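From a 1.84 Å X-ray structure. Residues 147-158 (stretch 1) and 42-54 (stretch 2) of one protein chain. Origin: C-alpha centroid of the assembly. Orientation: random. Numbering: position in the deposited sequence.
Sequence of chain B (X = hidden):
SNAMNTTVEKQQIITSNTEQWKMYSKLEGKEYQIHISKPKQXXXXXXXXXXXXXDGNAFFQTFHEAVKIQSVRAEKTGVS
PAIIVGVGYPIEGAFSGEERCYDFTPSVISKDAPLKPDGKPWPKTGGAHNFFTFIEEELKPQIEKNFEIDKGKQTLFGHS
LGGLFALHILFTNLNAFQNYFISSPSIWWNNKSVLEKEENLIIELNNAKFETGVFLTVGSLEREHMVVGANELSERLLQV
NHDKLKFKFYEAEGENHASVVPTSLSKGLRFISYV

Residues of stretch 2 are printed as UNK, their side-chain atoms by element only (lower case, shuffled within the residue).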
# COMPACT_ATOMS: atom_id res chain seq x y z
N PHE B 147 -6.17 -23.64 6.00
CA PHE B 147 -7.10 -22.52 6.17
C PHE B 147 -8.47 -22.88 5.63
O PHE B 147 -8.58 -23.70 4.71
CB PHE B 147 -6.55 -21.23 5.50
CG PHE B 147 -5.21 -20.80 6.02
CD1 PHE B 147 -5.11 -20.05 7.19
CD2 PHE B 147 -4.04 -21.21 5.38
CE1 PHE B 147 -3.87 -19.68 7.68
CE2 PHE B 147 -2.79 -20.86 5.88
CZ PHE B 147 -2.70 -20.09 7.00
N GLU B 148 -9.51 -22.29 6.19
CA GLU B 148 -10.87 -22.46 5.67
C GLU B 148 -11.09 -21.50 4.51
O GLU B 148 -11.24 -20.29 4.72
CB GLU B 148 -11.90 -22.20 6.75
CG GLU B 148 -12.41 -23.44 7.45
CD GLU B 148 -13.00 -23.14 8.82
OE1 GLU B 148 -13.58 -22.04 9.04
OE2 GLU B 148 -12.90 -24.03 9.70
N ILE B 149 -11.10 -22.04 3.29
CA ILE B 149 -11.15 -21.25 2.07
C ILE B 149 -12.50 -21.39 1.41
O ILE B 149 -12.99 -22.51 1.26
CB ILE B 149 -10.06 -21.73 1.05
CG1 ILE B 149 -8.64 -21.59 1.64
CG2 ILE B 149 -10.21 -21.02 -0.31
CD1 ILE B 149 -8.25 -20.16 2.10
N ASP B 150 -13.08 -20.27 1.00
CA ASP B 150 -14.19 -20.32 0.07
C ASP B 150 -13.65 -20.45 -1.37
O ASP B 150 -13.17 -19.49 -1.98
CB ASP B 150 -15.05 -19.07 0.22
CG ASP B 150 -16.34 -19.15 -0.56
OD1 ASP B 150 -16.43 -19.94 -1.55
OD2 ASP B 150 -17.28 -18.42 -0.19
N LYS B 151 -13.72 -21.66 -1.93
CA LYS B 151 -13.10 -21.92 -3.21
C LYS B 151 -13.82 -21.30 -4.41
O LYS B 151 -13.31 -21.34 -5.52
CB LYS B 151 -12.79 -23.41 -3.37
CG LYS B 151 -11.48 -23.81 -2.69
CD LYS B 151 -11.46 -25.23 -2.19
CE LYS B 151 -11.44 -26.24 -3.31
NZ LYS B 151 -11.76 -27.59 -2.73
N GLY B 152 -14.98 -20.70 -4.16
CA GLY B 152 -15.68 -19.89 -5.16
C GLY B 152 -15.44 -18.38 -5.03
O GLY B 152 -16.05 -17.59 -5.74
N LYS B 153 -14.56 -17.99 -4.11
CA LYS B 153 -14.24 -16.56 -3.87
C LYS B 153 -12.73 -16.32 -3.88
O LYS B 153 -12.17 -15.78 -2.92
CB LYS B 153 -14.93 -16.02 -2.59
CG LYS B 153 -16.48 -16.21 -2.58
CD LYS B 153 -17.18 -15.29 -1.58
CE LYS B 153 -18.68 -15.56 -1.39
NZ LYS B 153 -19.23 -16.59 -2.30
N GLN B 154 -12.10 -16.72 -4.99
CA GLN B 154 -10.66 -16.60 -5.17
C GLN B 154 -10.27 -15.51 -6.18
O GLN B 154 -10.84 -15.44 -7.28
CB GLN B 154 -10.09 -17.90 -5.72
CG GLN B 154 -10.55 -19.14 -4.97
CD GLN B 154 -9.72 -20.32 -5.37
OE1 GLN B 154 -8.48 -20.30 -5.30
NE2 GLN B 154 -10.41 -21.40 -5.75
N THR B 155 -9.27 -14.72 -5.82
CA THR B 155 -8.76 -13.66 -6.69
C THR B 155 -7.30 -13.90 -7.05
O THR B 155 -6.50 -14.35 -6.21
CB THR B 155 -8.92 -12.24 -6.02
OG1 THR B 155 -10.31 -11.98 -5.78
CG2 THR B 155 -8.31 -11.12 -6.87
N LEU B 156 -6.96 -13.58 -8.29
CA LEU B 156 -5.56 -13.48 -8.73
C LEU B 156 -5.19 -12.02 -8.98
O LEU B 156 -5.82 -11.36 -9.80
CB LEU B 156 -5.30 -14.35 -9.96
CG LEU B 156 -3.90 -14.30 -10.60
CD1 LEU B 156 -2.86 -14.83 -9.57
CD2 LEU B 156 -3.83 -15.07 -11.94
N PHE B 157 -4.18 -11.53 -8.27
CA PHE B 157 -3.62 -10.22 -8.56
C PHE B 157 -2.27 -10.35 -9.23
O PHE B 157 -1.41 -11.11 -8.76
CB PHE B 157 -3.52 -9.38 -7.26
CG PHE B 157 -2.60 -8.19 -7.38
CD1 PHE B 157 -3.10 -6.95 -7.84
CD2 PHE B 157 -1.23 -8.32 -7.14
CE1 PHE B 157 -2.23 -5.84 -8.00
CE2 PHE B 157 -0.36 -7.24 -7.28
CZ PHE B 157 -0.86 -5.98 -7.73
N GLY B 158 -2.06 -9.56 -10.29
CA GLY B 158 -0.74 -9.45 -10.93
C GLY B 158 -0.54 -8.05 -11.50
O GLY B 158 -1.44 -7.46 -12.12
N UNK B 42 -13.66 -14.29 12.34
CA UNK B 42 -13.75 -15.72 12.00
C UNK B 42 -14.22 -15.92 10.56
O UNK B 42 -14.89 -15.05 10.01
c UNK B 42 -14.73 -13.87 13.26
c UNK B 42 -15.66 -15.07 13.28
c UNK B 42 -14.79 -16.25 12.98
N UNK B 43 -13.89 -17.08 9.99
CA UNK B 43 -14.33 -17.44 8.64
C UNK B 43 -15.84 -17.46 8.53
O UNK B 43 -16.51 -17.94 9.44
c UNK B 43 -13.75 -18.79 8.23
N UNK B 44 -16.40 -16.97 7.40
CA UNK B 44 -17.84 -17.25 7.26
C UNK B 44 -18.07 -18.76 7.10
O UNK B 44 -17.10 -19.50 6.87
c UNK B 44 -18.23 -16.51 5.97
c UNK B 44 -17.08 -15.58 5.67
c UNK B 44 -15.86 -16.22 6.26
N UNK B 45 -19.31 -19.22 7.25
CA UNK B 45 -19.61 -20.66 7.15
C UNK B 45 -18.95 -21.36 5.96
O UNK B 45 -18.43 -22.47 6.09
c UNK B 45 -21.78 -20.75 8.49
o UNK B 45 -21.04 -20.66 9.52
c UNK B 45 -21.13 -20.91 7.13
o UNK B 45 -23.03 -20.71 8.54
N UNK B 46 -18.95 -20.71 4.80
CA UNK B 46 -18.39 -21.32 3.60
C UNK B 46 -16.89 -21.00 3.39
O UNK B 46 -16.32 -21.32 2.35
c UNK B 46 -19.22 -20.92 2.39
o UNK B 46 -19.39 -19.50 2.40
N UNK B 47 -16.26 -20.39 4.40
CA UNK B 47 -14.83 -20.09 4.33
C UNK B 47 -14.45 -18.66 3.92
O UNK B 47 -15.28 -17.88 3.44
N UNK B 48 -13.17 -18.34 4.10
CA UNK B 48 -12.66 -17.02 3.74
C UNK B 48 -12.46 -16.89 2.23
O UNK B 48 -11.86 -17.78 1.63
c UNK B 48 -11.28 -16.81 4.35
o UNK B 48 -10.74 -16.06 9.97
c UNK B 48 -11.19 -16.63 5.83
c UNK B 48 -11.68 -15.47 6.44
c UNK B 48 -10.53 -17.58 6.62
c UNK B 48 -10.89 -16.25 8.60
c UNK B 48 -10.37 -17.41 8.00
c UNK B 48 -11.54 -15.28 7.83
N UNK B 49 -12.86 -15.75 1.64
CA UNK B 49 -12.37 -15.42 0.30
C UNK B 49 -10.84 -15.38 0.35
O UNK B 49 -10.26 -15.18 1.42
c UNK B 49 -12.91 -14.02 0.07
c UNK B 49 -13.71 -14.67 2.18
c UNK B 49 -14.09 -13.90 0.97
N UNK B 50 -10.16 -15.54 -0.78
CA UNK B 50 -8.70 -15.59 -0.76
C UNK B 50 -8.10 -14.79 -1.93
O UNK B 50 -8.63 -14.84 -3.06
c UNK B 50 -8.67 -17.90 -1.92
c UNK B 50 -6.62 -17.06 -0.63
c UNK B 50 -8.16 -17.06 -0.70
N UNK B 51 -7.03 -14.05 -1.66
CA UNK B 51 -6.40 -13.25 -2.73
C UNK B 51 -4.98 -13.76 -2.94
O UNK B 51 -4.17 -13.70 -2.02
c UNK B 51 -5.76 -10.92 -3.59
c UNK B 51 -7.91 -9.78 -1.54
c UNK B 51 -7.82 -11.20 -2.17
c UNK B 51 -6.39 -11.72 -2.41
N UNK B 52 -4.68 -14.23 -4.15
CA UNK B 52 -3.34 -14.63 -4.47
C UNK B 52 -2.63 -13.45 -5.14
O UNK B 52 -3.13 -12.91 -6.16
c UNK B 52 -3.31 -15.87 -5.39
c UNK B 52 -3.79 -17.13 -4.65
o UNK B 52 -5.02 -20.51 -2.49
c UNK B 52 -3.30 -19.11 -3.33
c UNK B 52 -5.60 -18.57 -3.80
c UNK B 52 -2.88 -17.98 -4.01
c UNK B 52 -4.65 -19.39 -3.22
c UNK B 52 -5.15 -17.41 -4.53
N UNK B 53 -1.49 -13.06 -4.56
CA UNK B 53 -0.77 -11.83 -4.94
C UNK B 53 0.57 -12.26 -5.53
O UNK B 53 1.46 -12.69 -4.81
c UNK B 53 -1.85 -10.47 -3.09
c UNK B 53 0.31 -9.61 -4.08
c UNK B 53 -0.53 -10.88 -3.71
N UNK B 54 0.72 -12.16 -6.84
CA UNK B 54 2.03 -12.43 -7.48
C UNK B 54 3.04 -11.29 -7.15
O UNK B 54 2.62 -10.17 -6.80
c UNK B 54 1.85 -12.61 -9.01
c UNK B 54 0.76 -13.60 -9.46
c UNK B 54 0.56 -13.58 -10.99
c UNK B 54 1.08 -15.03 -8.86
O HOH W 1 -17.25 -16.88 2.00
O HOH W 2 -7.37 -21.44 -2.92

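Position 42 has three side-chain carbons closing a ring onto its own nitrogen, which makes it Pro-42; it stands clear of stretch 1. Position 43 carries one carbon, 3.4 Å from Glu-148 OE1 to the CB of 43: Ala-43. Position 44 repeats the three-carbon ring and is Pro-44, opening a type I turn. Position 45 has two carbons, the second bearing two oxygens, and points away from stretch 1: Asp-45. Position 46 has one carbon and one oxygen, so it is Ser-46; its OG lies 3.5 Å from Asp-150 OD2, and a water hydrogen-bonds to Asp-150 OD2 and the backbone O of 47, and weakly to Ser-46 OG.

Position 47 has no side-chain atoms and is Gly-47. An ideal CB there would lie 2.6 Å from Ile-149 C, a clash, and its backbone angles alone call for glycine. Here the chains come close, CA of Gly-47 to CA of Asp-150 at 4.3 Å.

Position 48 has one carbon, then a six-carbon ring bearing an oxygen: Tyr-48. Its N donates to Glu-148 O (2.8 Å) and its O accepts from Asp-150 N (2.8 Å). Position 49 is again a three-carbon ring on nitrogen, Pro-49; its CB packs 3.9 Å from Lys-153 CB. With no N-H to donate, it sits where the pairing needs none from it.

Position 50 has three carbons, forked at the first: Val-50. Its CG1 lies 3.8 Å from both Ile-149 CG2 and Gln-154 CG. Position 51 has four carbons, forked at the first with one arm two carbons long: Ile-51, its CG1 4.1 Å from Thr-155 CB. Position 52 is another six-carbon ring with an oxygen, Tyr-52; one water joins Tyr-52 OH to Gln-154 OE1. Position 53, three carbons forked at the first, is Val-53, with CG1 3.7 Å from Phe-157 CD2. Position 54 has four carbons forked at the second: Leu-54, its CG 3.8 Å from Leu-156 CD1.

The contact is a parallel ladder with a corner in it. Residues 151-153 turn the chain, braced by Asp-150 OD1 accepting from Gly-152 N (3.1 Å), and pairing resumes when Val-50 N donates to Lys-153 O (2.9 Å). Thereafter Val-50 and Tyr-52 each use both N and O, while the backbone of Ile-51 makes no hydrogen bond to stretch 1. Side chains alternate: Val-50 and Tyr-52 share a face with Gln-154 and Leu-156, Ile-51 and Val-53 the other with Thr-155 and Phe-157. Backbone sets register; side chains fill the faces.

Stretch 2, residues 42-54: PAPDSGYPVIYVL
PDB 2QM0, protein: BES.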